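Local coordinates for protein dienelactone hydrolase (Anabaena variabilis, PDB 2O2G) that probably acts as a hydrolase of the dienelactone hydrolase family, with an alpha/beta-hydrolase fold, at residues P162-V167 and R190-P195. Sequence-based numbering, arbitrary orientation.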
ATOM      1  N   PRO A 162      -7.668   5.396  -9.186  1.00 29.08           N
ATOM      2  CA  PRO A 162      -8.501   4.170  -9.278  1.00 25.20           C
ATOM      3  C   PRO A 162      -8.147   3.166  -8.166  1.00 25.51           C
ATOM      4  O   PRO A 162      -6.994   2.708  -8.049  1.00 27.03           O
ATOM      5  CB  PRO A 162      -8.200   3.646 -10.684  1.00 27.03           C
ATOM      6  CG  PRO A 162      -7.909   4.936 -11.466  1.00 27.33           C
ATOM      7  CD  PRO A 162      -7.111   5.779 -10.502  1.00 26.05           C
ATOM      8  N   THR A 163      -9.173   2.781  -7.415  1.00 23.95           N
ATOM      9  CA  THR A 163      -9.042   2.014  -6.178  1.00 25.82           C
ATOM     10  C   THR A 163      -9.744   0.643  -6.193  1.00 25.11           C
ATOM     11  O   THR A 163     -10.920   0.524  -6.496  1.00 22.87           O
ATOM     12  CB  THR A 163      -9.653   2.853  -5.017  1.00 26.55           C
ATOM     13  OG1 THR A 163      -8.916   4.075  -4.880  1.00 24.01           O
ATOM     14  CG2 THR A 163      -9.683   2.098  -3.716  1.00 27.46           C
ATOM     15  N   LEU A 164      -8.981  -0.369  -5.807  1.00 24.15           N
ATOM     16  CA  LEU A 164      -9.437  -1.718  -5.711  1.00 22.88           C
ATOM     17  C   LEU A 164      -9.393  -2.131  -4.246  1.00 22.81           C
ATOM     18  O   LEU A 164      -8.320  -2.195  -3.614  1.00 28.45           O
ATOM     19  CB  LEU A 164      -8.503  -2.631  -6.512  1.00 23.44           C
ATOM     20  CG  LEU A 164      -8.697  -4.125  -6.371  1.00 23.87           C
ATOM     21  CD1 LEU A 164     -10.102  -4.544  -6.766  1.00 27.63           C
ATOM     22  CD2 LEU A 164      -7.620  -4.819  -7.228  1.00 26.39           C
ATOM     23  N   LEU A 165     -10.557  -2.422  -3.711  1.00 24.19           N
ATOM     24  CA  LEU A 165     -10.697  -2.910  -2.350  1.00 26.18           C
ATOM     25  C   LEU A 165     -10.787  -4.468  -2.396  1.00 25.56           C
ATOM     26  O   LEU A 165     -11.604  -5.042  -3.116  1.00 27.46           O
ATOM     27  CB  LEU A 165     -11.940  -2.280  -1.727  1.00 27.67           C
ATOM     28  CG  LEU A 165     -12.031  -0.749  -1.660  1.00 28.53           C
ATOM     29  CD1 LEU A 165     -13.312  -0.309  -0.977  1.00 27.29           C
ATOM     30  CD2 LEU A 165     -10.867  -0.141  -0.924  1.00 24.64           C
ATOM     31  N   ILE A 166      -9.911  -5.143  -1.673  1.00 22.89           N
ATOM     32  CA  ILE A 166      -9.909  -6.585  -1.646  1.00 21.58           C
ATOM     33  C   ILE A 166     -10.186  -7.017  -0.240  1.00 23.57           C
ATOM     34  O   ILE A 166      -9.483  -6.570   0.690  1.00 22.54           O
ATOM     35  CB  ILE A 166      -8.520  -7.202  -2.064  1.00 20.06           C
ATOM     36  CG1 ILE A 166      -8.085  -6.782  -3.471  1.00 29.23           C
ATOM     37  CG2 ILE A 166      -8.604  -8.744  -2.039  1.00 29.10           C
ATOM     38  CD1 ILE A 166      -6.587  -7.138  -3.819  1.00 21.33           C
ATOM     39  N   VAL A 167     -11.129  -7.939  -0.074  1.00 23.58           N
ATOM     40  CA  VAL A 167     -11.427  -8.472   1.251  1.00 25.17           C
ATOM     41  C   VAL A 167     -11.590  -9.982   1.225  1.00 24.14           C
ATOM     42  O   VAL A 167     -11.931 -10.567   0.205  1.00 23.62           O
ATOM     43  CB  VAL A 167     -12.727  -7.823   1.833  1.00 22.41           C
ATOM     44  CG1 VAL A 167     -12.613  -6.318   1.813  1.00 24.79           C
ATOM     45  CG2 VAL A 167     -13.944  -8.192   1.000  1.00 36.18           C
ATOM     46  N   ARG A 190     -13.467  -0.715  -7.558  1.00 24.84           N
ATOM     47  CA  ARG A 190     -13.988  -2.093  -7.489  1.00 25.14           C
ATOM     48  C   ARG A 190     -13.729  -2.702  -6.145  1.00 23.33           C
ATOM     49  O   ARG A 190     -12.716  -2.411  -5.513  1.00 21.60           O
ATOM     50  CB  ARG A 190     -13.345  -2.983  -8.534  1.00 21.45           C
ATOM     51  CG  ARG A 190     -13.975  -4.367  -8.728  1.00 28.69           C
ATOM     52  CD  ARG A 190     -13.371  -5.019  -9.959  1.00 29.48           C
ATOM     53  NE  ARG A 190     -13.710  -4.196 -11.121  1.00 42.38           N
ATOM     54  CZ  ARG A 190     -12.968  -4.042 -12.219  1.00 48.73           C
ATOM     55  NH1 ARG A 190     -11.807  -4.675 -12.358  1.00 47.80           N
ATOM     56  NH2 ARG A 190     -13.378  -3.221 -13.183  1.00 44.00           N
ATOM     57  N   LEU A 191     -14.688  -3.531  -5.717  1.00 24.07           N
ATOM     58  CA  LEU A 191     -14.557  -4.342  -4.514  1.00 24.82           C
ATOM     59  C   LEU A 191     -14.627  -5.778  -4.984  1.00 21.28           C
ATOM     60  O   LEU A 191     -15.568  -6.167  -5.702  1.00 20.65           O
ATOM     61  CB  LEU A 191     -15.672  -4.078  -3.512  1.00 22.07           C
ATOM     62  CG  LEU A 191     -15.827  -4.933  -2.243  1.00 26.70           C
ATOM     63  CD1 LEU A 191     -14.670  -4.913  -1.333  1.00 26.99           C
ATOM     64  CD2 LEU A 191     -17.068  -4.449  -1.446  1.00 28.99           C
ATOM     65  N   VAL A 192     -13.634  -6.556  -4.583  1.00 20.79           N
ATOM     66  CA  VAL A 192     -13.621  -7.958  -4.884  1.00 20.96           C
ATOM     67  C   VAL A 192     -13.358  -8.740  -3.623  1.00 21.12           C
ATOM     68  O   VAL A 192     -12.555  -8.336  -2.774  1.00 20.23           O
ATOM     69  CB  VAL A 192     -12.619  -8.314  -6.038  1.00 28.22           C
ATOM     70  CG1 VAL A 192     -11.196  -8.012  -5.655  1.00 34.97           C
ATOM     71  CG2 VAL A 192     -12.777  -9.782  -6.446  1.00 30.39           C
ATOM     72  N   ILE A 193     -14.011  -9.894  -3.543  1.00 24.28           N
ATOM     73  CA  ILE A 193     -13.974 -10.763  -2.390  1.00 23.93           C
ATOM     74  C   ILE A 193     -13.286 -12.083  -2.731  1.00 26.02           C
ATOM     75  O   ILE A 193     -13.632 -12.759  -3.718  1.00 23.49           O
ATOM     76  CB  ILE A 193     -15.413 -11.055  -1.911  1.00 22.16           C
ATOM     77  CG1 ILE A 193     -16.173  -9.731  -1.649  1.00 26.64           C
ATOM     78  CG2 ILE A 193     -15.390 -11.890  -0.683  1.00 21.03           C
ATOM     79  CD1 ILE A 193     -17.563  -9.937  -1.121  1.00 30.91           C
ATOM     80  N   ILE A 194     -12.336 -12.480  -1.889  1.00 25.42           N
ATOM     81  CA  ILE A 194     -11.662 -13.768  -2.109  1.00 25.17           C
ATOM     82  C   ILE A 194     -12.416 -14.760  -1.234  1.00 23.13           C
ATOM     83  O   ILE A 194     -12.462 -14.614  -0.000  1.00 22.22           O
ATOM     84  CB  ILE A 194     -10.162 -13.709  -1.841  1.00 25.60           C
ATOM     85  CG1 ILE A 194      -9.505 -12.742  -2.853  1.00 29.73           C
ATOM     86  CG2 ILE A 194      -9.551 -15.093  -1.928  1.00 26.36           C
ATOM     87  CD1 ILE A 194      -8.089 -12.407  -2.537  1.00 30.55           C
ATOM     88  N   PRO A 195     -13.077 -15.734  -1.873  1.00 23.87           N
ATOM     89  CA  PRO A 195     -13.907 -16.615  -1.065  1.00 24.28           C
ATOM     90  C   PRO A 195     -13.144 -17.420  -0.030  1.00 26.14           C
ATOM     91  O   PRO A 195     -12.030 -17.854  -0.286  1.00 25.90           O
ATOM     92  CB  PRO A 195     -14.538 -17.550  -2.086  1.00 26.09           C
ATOM     93  CG  PRO A 195     -13.686 -17.460  -3.305  1.00 23.20           C
ATOM     94  CD  PRO A 195     -13.145 -16.085  -3.306  1.00 24.67           C
TER
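V167 and L191 meet at about a right angle: CD1 of L191 ends 4.0 Å from CG1 of V167 and also lies 3.8 Å from CB of L165. This reach follows from the first torsion of L191, which sets CG anti to its backbone N (chi1 173°) and brings the branch over the neighbouring strand. On the same face, V167 turns its other methyl, CG2, to I193, whose CG1 lies 3.8 Å away. The reverse face carries L164, I166, R190 and V192. There CD1 of L164 slants across to CG1 of V192 at 3.8 Å, whereas I166 and V192 lie alongside each other, their CG1 atoms 4.0 Å apart. Toward the strand ends CG2 of I166 meets CD1 of I194 at 3.7 Å. At the beginning, the guanidinium end of R190 leads away from 162-167.

The N-to-C directions of the two segments differ by 20°, a parallel pairing joined by five backbone hydrogen bonds. R190 N donates to T163 O. L165 is gripped through both N and O, by R190 O and V192 N, the latter bond being nearly straight (168° at the hydrogen, 2.9 Å from L165 O to V192 N). V167 is held likewise by V192 O and I194 N.

The strands belong to a beta-alpha-beta unit whose connecting helix, 172-184, packs on L165, V167 and L191. Helix 206-221 lies against the other face, with W217 on L164 and R190. Strand 139-145 flanks 163-168, leaving 189-194 as an outermost strand of the sheet.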